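Side-chain contacts in manganese-dependent ADP-ribose/CDP-alcohol diphosphatase (Danio rerio, PDB 2NXF), which probably hydrolyses the diphosphate link of ADP-ribose and of CDP-alcohols such as CDP-choline at a two-metal centre: residues V14-I19 / D73-T78; H92-H97 / S106-R111. One frame throughout, in Å; residues are numbered along the deposited sequence.

Contact 1. Residues V14-I19 / D73-T78. With ZN (zinc ion), chain B; PO4 (phosphate ion), chain F.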
ATOM      1  N   VAL A  14       8.751   3.729  -2.808  1.00 23.70           N
ATOM      2  CA  VAL A  14       9.893   4.632  -3.068  1.00 24.03           C
ATOM      3  C   VAL A  14      11.154   4.035  -2.399  1.00 24.37           C
ATOM      4  O   VAL A  14      12.202   3.869  -3.034  1.00 23.94           O
ATOM      5  CB  VAL A  14       9.600   6.067  -2.562  1.00 23.81           C
ATOM      6  CG1 VAL A  14      10.842   6.974  -2.726  1.00 24.91           C
ATOM      7  CG2 VAL A  14       8.387   6.678  -3.292  1.00 25.17           C
ATOM      8  N   GLN A  15      11.026   3.691  -1.115  1.00 24.85           N
ATOM      9  CA  GLN A  15      12.084   2.988  -0.368  1.00 24.63           C
ATOM     10  C   GLN A  15      13.434   3.694  -0.436  1.00 24.88           C
ATOM     11  O   GLN A  15      14.473   3.062  -0.607  1.00 25.11           O
ATOM     12  CB  GLN A  15      12.192   1.503  -0.786  1.00 26.23           C
ATOM     13  CG  GLN A  15      11.462   0.630   0.212  1.00 27.73           C
ATOM     14  CD  GLN A  15      11.174  -0.765  -0.276  1.00 25.31           C
ATOM     15  OE1 GLN A  15      10.082  -1.043  -0.797  1.00 27.50           O
ATOM     16  NE2 GLN A  15      12.138  -1.655  -0.102  1.00 28.38           N
ATOM     17  N   TYR A  16      13.384   5.016  -0.303  1.00 24.04           N
ATOM     18  CA  TYR A  16      14.594   5.848  -0.356  1.00 22.98           C
ATOM     19  C   TYR A  16      15.578   5.480   0.754  1.00 23.63           C
ATOM     20  O   TYR A  16      15.167   5.159   1.865  1.00 23.45           O
ATOM     21  CB  TYR A  16      14.224   7.342  -0.233  1.00 24.11           C
ATOM     22  CG  TYR A  16      15.449   8.194  -0.080  1.00 22.93           C
ATOM     23  CD1 TYR A  16      16.303   8.410  -1.167  1.00 23.52           C
ATOM     24  CD2 TYR A  16      15.800   8.736   1.158  1.00 23.58           C
ATOM     25  CE1 TYR A  16      17.452   9.184  -1.032  1.00 24.06           C
ATOM     26  CE2 TYR A  16      16.952   9.493   1.303  1.00 23.92           C
ATOM     27  CZ  TYR A  16      17.776   9.710   0.203  1.00 24.05           C
ATOM     28  OH  TYR A  16      18.934  10.449   0.321  1.00 25.38           O
ATOM     29  N   ALA A  17      16.862   5.512   0.427  1.00 23.26           N
ATOM     30  CA  ALA A  17      17.947   5.491   1.423  1.00 23.12           C
ATOM     31  C   ALA A  17      19.179   6.092   0.789  1.00 22.61           C
ATOM     32  O   ALA A  17      19.401   5.941  -0.417  1.00 22.64           O
ATOM     33  CB  ALA A  17      18.220   4.056   1.907  1.00 22.97           C
ATOM     34  N   ASP A  18      19.994   6.764   1.600  1.00 23.00           N
ATOM     35  CA  ASP A  18      21.221   7.386   1.106  1.00 23.42           C
ATOM     36  C   ASP A  18      22.361   6.368   1.154  1.00 24.11           C
ATOM     37  O   ASP A  18      23.333   6.512   1.919  1.00 24.12           O
ATOM     38  CB  ASP A  18      21.558   8.641   1.933  1.00 23.63           C
ATOM     39  CG  ASP A  18      22.715   9.439   1.348  1.00 25.36           C
ATOM     40  OD1 ASP A  18      23.111   9.206   0.175  1.00 25.80           O
ATOM     41  OD2 ASP A  18      23.271  10.290   2.085  1.00 26.15           O
ATOM     42  N   ILE A  19      22.231   5.327   0.328  1.00 24.04           N
ATOM     43  CA  ILE A  19      23.188   4.217   0.305  1.00 24.54           C
ATOM     44  C   ILE A  19      23.379   3.755  -1.140  1.00 25.10           C
ATOM     45  O   ILE A  19      22.567   4.076  -2.011  1.00 24.52           O
ATOM     46  CB  ILE A  19      22.710   3.009   1.156  1.00 24.34           C
ATOM     47  CG1 ILE A  19      21.398   2.416   0.607  1.00 24.01           C
ATOM     48  CG2 ILE A  19      22.549   3.383   2.631  1.00 25.64           C
ATOM     49  CD1 ILE A  19      20.727   1.360   1.515  1.00 24.81           C
ATOM     50  N   ASP A  73      15.225   9.129  10.539  1.00 24.39           N
ATOM     51  CA  ASP A  73      14.594  10.458  10.547  1.00 25.41           C
ATOM     52  C   ASP A  73      15.039  11.313   9.357  1.00 25.36           C
ATOM     53  O   ASP A  73      14.211  11.994   8.731  1.00 25.74           O
ATOM     54  CB  ASP A  73      14.895  11.195  11.847  1.00 25.26           C
ATOM     55  CG  ASP A  73      14.216  10.573  13.070  1.00 27.72           C
ATOM     56  OD1 ASP A  73      13.330   9.699  12.940  1.00 30.58           O
ATOM     57  OD2 ASP A  73      14.575  10.997  14.192  1.00 31.74           O
ATOM     58  N   ARG A  74      16.335  11.301   9.044  1.00 25.77           N
ATOM     59  CA  ARG A  74      16.809  12.130   7.921  1.00 26.51           C
ATOM     60  C   ARG A  74      16.303  11.604   6.580  1.00 25.57           C
ATOM     61  O   ARG A  74      15.998  12.392   5.688  1.00 25.12           O
ATOM     62  CB  ARG A  74      18.321  12.343   7.920  1.00 28.23           C
ATOM     63  CG  ARG A  74      19.162  11.149   7.582  1.00 33.43           C
ATOM     64  CD  ARG A  74      20.574  11.602   7.141  1.00 40.56           C
ATOM     65  NE  ARG A  74      21.143  12.649   7.997  1.00 45.20           N
ATOM     66  CZ  ARG A  74      22.194  13.401   7.668  1.00 48.20           C
ATOM     67  NH1 ARG A  74      22.802  13.230   6.494  1.00 49.74           N
ATOM     68  NH2 ARG A  74      22.644  14.329   8.509  1.00 48.81           N
ATOM     69  N   ALA A  75      16.196  10.282   6.451  1.00 24.44           N
ATOM     70  CA  ALA A  75      15.634   9.686   5.236  1.00 24.47           C
ATOM     71  C   ALA A  75      14.177  10.103   5.063  1.00 24.34           C
ATOM     72  O   ALA A  75      13.745  10.488   3.968  1.00 24.98           O
ATOM     73  CB  ALA A  75      15.759   8.150   5.246  1.00 24.88           C
ATOM     74  N   LEU A  76      13.412  10.035   6.141  1.00 24.38           N
ATOM     75  CA  LEU A  76      12.006  10.436   6.054  1.00 24.50           C
ATOM     76  C   LEU A  76      11.921  11.919   5.679  1.00 25.22           C
ATOM     77  O   LEU A  76      11.116  12.310   4.827  1.00 25.03           O
ATOM     78  CB  LEU A  76      11.275  10.156   7.370  1.00 24.98           C
ATOM     79  CG  LEU A  76       9.792  10.553   7.343  1.00 25.53           C
ATOM     80  CD1 LEU A  76       9.021   9.782   6.258  1.00 26.47           C
ATOM     81  CD2 LEU A  76       9.173  10.354   8.748  1.00 26.03           C
ATOM     82  N   ASP A  77      12.784  12.733   6.281  1.00 25.19           N
ATOM     83  CA  ASP A  77      12.797  14.180   6.000  1.00 26.41           C
ATOM     84  C   ASP A  77      13.000  14.414   4.509  1.00 26.32           C
ATOM     85  O   ASP A  77      12.368  15.289   3.910  1.00 26.22           O
ATOM     86  CB  ASP A  77      13.917  14.871   6.774  1.00 27.16           C
ATOM     87  CG  ASP A  77      13.577  15.107   8.246  1.00 29.95           C
ATOM     88  OD1 ASP A  77      12.415  14.905   8.664  1.00 33.11           O
ATOM     89  OD2 ASP A  77      14.499  15.511   8.990  1.00 33.63           O
ATOM     90  N   THR A  78      13.891  13.629   3.919  1.00 26.22           N
ATOM     91  CA  THR A  78      14.229  13.769   2.514  1.00 26.64           C
ATOM     92  C   THR A  78      13.017  13.552   1.613  1.00 26.68           C
ATOM     93  O   THR A  78      12.734  14.381   0.738  1.00 26.42           O
ATOM     94  CB  THR A  78      15.398  12.836   2.122  1.00 27.11           C
ATOM     95  OG1 THR A  78      16.581  13.295   2.796  1.00 27.13           O
ATOM     96  CG2 THR A  78      15.642  12.887   0.599  1.00 27.56           C
TER
HETATM   97 ZN    ZN B 401       8.668  -2.439  -0.929  0.80 16.87          ZN
HETATM   98  P   PO4 F 501       9.969  -5.218   0.355  0.80 20.25           P
HETATM   99  O1  PO4 F 501       9.735  -6.231  -0.744  0.80 23.38           O
HETATM  100  O2  PO4 F 501      11.257  -5.556   1.080  0.80 19.59           O
HETATM  101  O3  PO4 F 501      10.199  -3.823  -0.195  0.80 17.00           O
HETATM  102  O4  PO4 F 501       8.802  -5.164   1.293  0.80 18.50           O
HETATM  103  O   HOH W   1      18.815  11.783   3.036  1.00 31.65           O
HETATM  104  O   HOH W   2      22.566  10.242   4.868  1.00 51.41           O
HETATM  105  O   HOH W   3       7.457  -4.195  -0.716  1.00 20.14           O

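Contact 2. Residues H92-H97 / S106-R111. With ZN (zinc ion), chain C; PO4 (phosphate ion), chain F.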
ATOM      1  N   HIS A  92      -0.792   8.619   3.212  1.00 22.59           N
ATOM      2  CA  HIS A  92       0.311   7.685   3.405  1.00 23.65           C
ATOM      3  C   HIS A  92      -0.217   6.357   3.924  1.00 24.64           C
ATOM      4  O   HIS A  92      -0.846   6.312   4.990  1.00 25.51           O
ATOM      5  CB  HIS A  92       1.308   8.239   4.435  1.00 23.78           C
ATOM      6  CG  HIS A  92       1.848   9.589   4.080  1.00 24.76           C
ATOM      7  ND1 HIS A  92       2.791   9.783   3.096  1.00 26.07           N
ATOM      8  CD2 HIS A  92       1.573  10.812   4.589  1.00 25.38           C
ATOM      9  CE1 HIS A  92       3.069  11.075   3.009  1.00 25.92           C
ATOM     10  NE2 HIS A  92       2.335  11.722   3.896  1.00 26.47           N
ATOM     11  N   VAL A  93       0.060   5.299   3.165  1.00 24.89           N
ATOM     12  CA  VAL A  93      -0.201   3.924   3.576  1.00 25.64           C
ATOM     13  C   VAL A  93       1.046   3.415   4.288  1.00 25.77           C
ATOM     14  O   VAL A  93       2.156   3.674   3.827  1.00 26.92           O
ATOM     15  CB  VAL A  93      -0.527   3.063   2.310  1.00 25.71           C
ATOM     16  CG1 VAL A  93      -0.664   1.582   2.672  1.00 28.75           C
ATOM     17  CG2 VAL A  93      -1.790   3.559   1.650  1.00 27.44           C
ATOM     18  N   TRP A  94       0.876   2.709   5.408  1.00 25.99           N
ATOM     19  CA  TRP A  94       2.041   2.133   6.112  1.00 25.56           C
ATOM     20  C   TRP A  94       2.312   0.700   5.648  1.00 25.93           C
ATOM     21  O   TRP A  94       1.418  -0.164   5.673  1.00 27.05           O
ATOM     22  CB  TRP A  94       1.905   2.176   7.638  1.00 25.76           C
ATOM     23  CG  TRP A  94       1.712   3.548   8.198  1.00 24.39           C
ATOM     24  CD1 TRP A  94       1.879   4.746   7.548  1.00 24.52           C
ATOM     25  CD2 TRP A  94       1.349   3.863   9.541  1.00 24.53           C
ATOM     26  NE1 TRP A  94       1.605   5.785   8.409  1.00 23.30           N
ATOM     27  CE2 TRP A  94       1.263   5.279   9.633  1.00 23.47           C
ATOM     28  CE3 TRP A  94       1.054   3.089  10.670  1.00 24.84           C
ATOM     29  CZ2 TRP A  94       0.903   5.936  10.821  1.00 24.16           C
ATOM     30  CZ3 TRP A  94       0.692   3.743  11.857  1.00 25.26           C
ATOM     31  CH2 TRP A  94       0.623   5.156  11.918  1.00 24.25           C
ATOM     32  N   GLY A  95       3.541   0.482   5.187  1.00 25.16           N
ATOM     33  CA  GLY A  95       3.988  -0.857   4.788  1.00 25.51           C
ATOM     34  C   GLY A  95       5.084  -1.415   5.687  1.00 24.57           C
ATOM     35  O   GLY A  95       5.453  -0.827   6.723  1.00 23.79           O
ATOM     36  N   ASN A  96       5.612  -2.576   5.310  1.00 23.15           N
ATOM     37  CA  ASN A  96       6.622  -3.230   6.157  1.00 22.98           C
ATOM     38  C   ASN A  96       7.841  -2.368   6.473  1.00 23.38           C
ATOM     39  O   ASN A  96       8.306  -2.383   7.605  1.00 23.44           O
ATOM     40  CB  ASN A  96       7.012  -4.647   5.685  1.00 22.56           C
ATOM     41  CG  ASN A  96       7.420  -4.707   4.221  1.00 23.07           C
ATOM     42  OD1 ASN A  96       6.726  -4.181   3.351  1.00 22.37           O
ATOM     43  ND2 ASN A  96       8.546  -5.369   3.951  1.00 22.19           N
ATOM     44  N   HIS A  97       8.323  -1.586   5.507  1.00 23.22           N
ATOM     45  CA  HIS A  97       9.520  -0.762   5.753  1.00 23.85           C
ATOM     46  C   HIS A  97       9.280   0.390   6.715  1.00 23.97           C
ATOM     47  O   HIS A  97      10.189   0.806   7.441  1.00 24.14           O
ATOM     48  CB  HIS A  97      10.162  -0.336   4.432  1.00 23.33           C
ATOM     49  CG  HIS A  97      10.888  -1.463   3.775  1.00 24.76           C
ATOM     50  ND1 HIS A  97      12.249  -1.633   3.891  1.00 24.67           N
ATOM     51  CD2 HIS A  97      10.433  -2.527   3.069  1.00 24.48           C
ATOM     52  CE1 HIS A  97      12.609  -2.730   3.247  1.00 25.33           C
ATOM     53  NE2 HIS A  97      11.526  -3.297   2.749  1.00 23.88           N
ATOM     54  N   SER A 106       5.559   6.168  17.183  1.00 24.72           N
ATOM     55  CA  SER A 106       6.388   7.041  16.347  1.00 25.27           C
ATOM     56  C   SER A 106       5.710   7.399  15.037  1.00 25.28           C
ATOM     57  O   SER A 106       5.688   8.561  14.625  1.00 25.70           O
ATOM     58  CB  SER A 106       7.759   6.419  16.082  1.00 24.63           C
ATOM     59  OG  SER A 106       8.495   6.400  17.310  1.00 27.53           O
ATOM     60  N   LEU A 107       5.162   6.399  14.365  1.00 25.14           N
ATOM     61  CA  LEU A 107       4.465   6.649  13.115  1.00 24.84           C
ATOM     62  C   LEU A 107       3.249   7.563  13.337  1.00 25.25           C
ATOM     63  O   LEU A 107       3.015   8.489  12.553  1.00 25.46           O
ATOM     64  CB  LEU A 107       4.058   5.328  12.461  1.00 24.98           C
ATOM     65  CG  LEU A 107       5.232   4.585  11.822  1.00 25.19           C
ATOM     66  CD1 LEU A 107       4.862   3.125  11.633  1.00 25.21           C
ATOM     67  CD2 LEU A 107       5.603   5.250  10.488  1.00 27.20           C
ATOM     68  N   LEU A 108       2.504   7.330  14.413  1.00 26.02           N
ATOM     69  CA  LEU A 108       1.333   8.159  14.679  1.00 27.31           C
ATOM     70  C   LEU A 108       1.682   9.634  14.907  1.00 27.63           C
ATOM     71  O   LEU A 108       0.909  10.522  14.519  1.00 27.75           O
ATOM     72  CB  LEU A 108       0.511   7.587  15.827  1.00 27.58           C
ATOM     73  CG  LEU A 108      -0.994   7.850  15.740  1.00 31.35           C
ATOM     74  CD1 LEU A 108      -1.622   7.082  14.581  1.00 30.23           C
ATOM     75  CD2 LEU A 108      -1.638   7.471  17.051  1.00 33.34           C
ATOM     76  N   SER A 109       2.844   9.901  15.504  1.00 27.44           N
ATOM     77  CA  SER A 109       3.263  11.281  15.779  1.00 28.09           C
ATOM     78  C   SER A 109       3.988  11.932  14.592  1.00 27.76           C
ATOM     79  O   SER A 109       4.399  13.100  14.677  1.00 27.86           O
ATOM     80  CB  SER A 109       4.157  11.328  17.033  1.00 28.45           C
ATOM     81  OG  SER A 109       5.440  10.809  16.719  1.00 32.59           O
ATOM     82  N   SER A 110       4.147  11.179  13.502  1.00 26.74           N
ATOM     83  CA  SER A 110       4.986  11.600  12.370  1.00 26.45           C
ATOM     84  C   SER A 110       4.195  12.226  11.215  1.00 25.90           C
ATOM     85  O   SER A 110       2.965  12.203  11.212  1.00 25.83           O
ATOM     86  CB  SER A 110       5.764  10.406  11.820  1.00 26.40           C
ATOM     87  OG  SER A 110       4.928   9.602  10.976  1.00 26.04           O
ATOM     88  N   ARG A 111       4.925  12.727  10.219  1.00 26.32           N
ATOM     89  CA  ARG A 111       4.330  13.252   8.981  1.00 26.51           C
ATOM     90  C   ARG A 111       3.612  12.154   8.180  1.00 25.75           C
ATOM     91  O   ARG A 111       2.823  12.467   7.273  1.00 25.60           O
ATOM     92  CB  ARG A 111       5.399  13.896   8.079  1.00 27.23           C
ATOM     93  CG  ARG A 111       6.093  15.159   8.648  1.00 29.25           C
ATOM     94  CD  ARG A 111       5.217  16.394   8.685  1.00 33.36           C
ATOM     95  NE  ARG A 111       4.453  16.675   7.461  1.00 34.89           N
ATOM     96  CZ  ARG A 111       4.938  17.188   6.326  1.00 34.41           C
ATOM     97  NH1 ARG A 111       6.232  17.455   6.182  1.00 32.53           N
ATOM     98  NH2 ARG A 111       4.110  17.409   5.307  1.00 35.02           N
TER
HETATM   99 ZN    ZN C 402       6.616  -3.889   1.239  0.80 14.81          ZN
HETATM  100  P   PO4 F 501       9.969  -5.218   0.355  0.80 20.25           P
HETATM  101  O1  PO4 F 501       9.735  -6.231  -0.744  0.80 23.38           O
HETATM  102  O2  PO4 F 501      11.257  -5.556   1.080  0.80 19.59           O
HETATM  103  O3  PO4 F 501      10.199  -3.823  -0.195  0.80 17.00           O
HETATM  104  O4  PO4 F 501       8.802  -5.164   1.293  0.80 18.50           O
HETATM  105  O   HOH W   3       7.457  -4.195  -0.716  1.00 20.14           O

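Contact 1. Residues V14-I19 / D73-T78
Tyr16, which packs on Ala75 and Thr78, directly follows the Asp13 and Gln15 metal ligands in the loop after strand 6-11. This loop carries the first metal-binding motif of the calcineurin-like phosphoesterase fold. The Tyr16 ring reaches away from the metals to helix 72-84. Its CG stands anti to the backbone N (chi1 172°), which turns the ring toward the helix. The methyl CG2 of Thr78 sits over one ring face, 4.1 Å from the ring centroid and 27° off the normal, as a CH-pi contact. The tyrosine and threonine side chains meet nearly perpendicular. Nearer the root of the ring, Tyr16 CD2 touches Ala75 CB at 4.1 Å. Water 1 lies in the ring plane, 3.0 Å from Tyr16 OH, and is 2.7 Å from Thr78 OG1. One threonine therefore meets the tyrosine twice, by its methyl and through water. A leucine in place of Tyr16 would probably lose the water link and leave the Thr78 methyl without its aromatic face. Water 2 donates to Asp18 OD2 at 2.9 Å and weakly links it to Arg74. On the metal side, Gln15 OE1 binds zinc at 2.0 Å, and its NE2 makes a weak bond to phosphate O3 and a hydrogen bond to Asp63 OD1. Asp13, Asp60 and His267 also bind this zinc. Tyr16 also touches Ser36 and Ala37 of helix 35-49, and Ala75 touches Asn66 of helix 65-68. The tyrosine side chain thus touches both helix 35-49 and helix 72-84.

Contact 2. Residues H92-H97 / S106-R111
His92, at the end of strand 89-92, turns its ring toward the backbone of Arg111. Its CD2 lies 3.4 Å from Arg111 O, a packing contact rather than a hydrogen bond. The strongest polar partner of this ring is Gln57, on the neighbouring strand. Trp94 makes the main contact. Its CG stands anti to the carbonyl carbon (chi1 -58°), which brings the six-membered ring under Leu107. Leu107 CB sits over one face, 3.6 Å from the centroid of that ring and 17° off the normal, in a CH-pi contact. Leu107 CD1 reaches back along the indole to CE3 at 3.9 Å. Trp94 and Leu107 lie alongside with their ends pointing opposite ways. At the outer end of the ring, Trp94 CH2 meets Leu108 CD1 at 4.0 Å. The indole NE1 is hydrogen-bonded to Leu112 O, which is likely to hold the ring in this turn. Gly95 is the N-cap of helix 96-101, and Glu98 takes its backbone N-H. Asn96 and His97 then reach the metal centre, as in the GNH motif of this superfamily. Asn96 OD1 binds zinc at 2.1 Å, while its ND2 donates to phosphate O4 at 2.7 Å. Asp60, His228 and His265 also bind this zinc. His97 NE2 gives a nearly straight bond to phosphate O2, in the ring plane, at 2.8 Å. Arg111 pairs with Asp84 in a salt bridge. His92 and Arg111 also rest on Met80 of helix 72-84, while Trp94 and Leu107 both touch Phe99 of helix 96-101.

In the fold
Both segments of contact 1 come earlier in the chain than those of contact 2, and the contact centres are 13 Å apart. Both start from one six-stranded sheet. The loop of contact 1 follows strand 6-11, while contact 2 begins at the end of strand 89-92, with strand 54-57 lying between the two. Helix 72-84 links them: residues 73-78 pack on the loop, and Met80 further along meets contact 2. At the metal centre Gln15 NE2 lies 3.3 Å from His97 NE2. Water 3, Asp60 and the phosphate are common to both metals. Each contact thus joins a segment carrying a ligand of a different zinc to a helical part of the fold: helix 72-84 in contact 1, the end of helix 104-108 in contact 2.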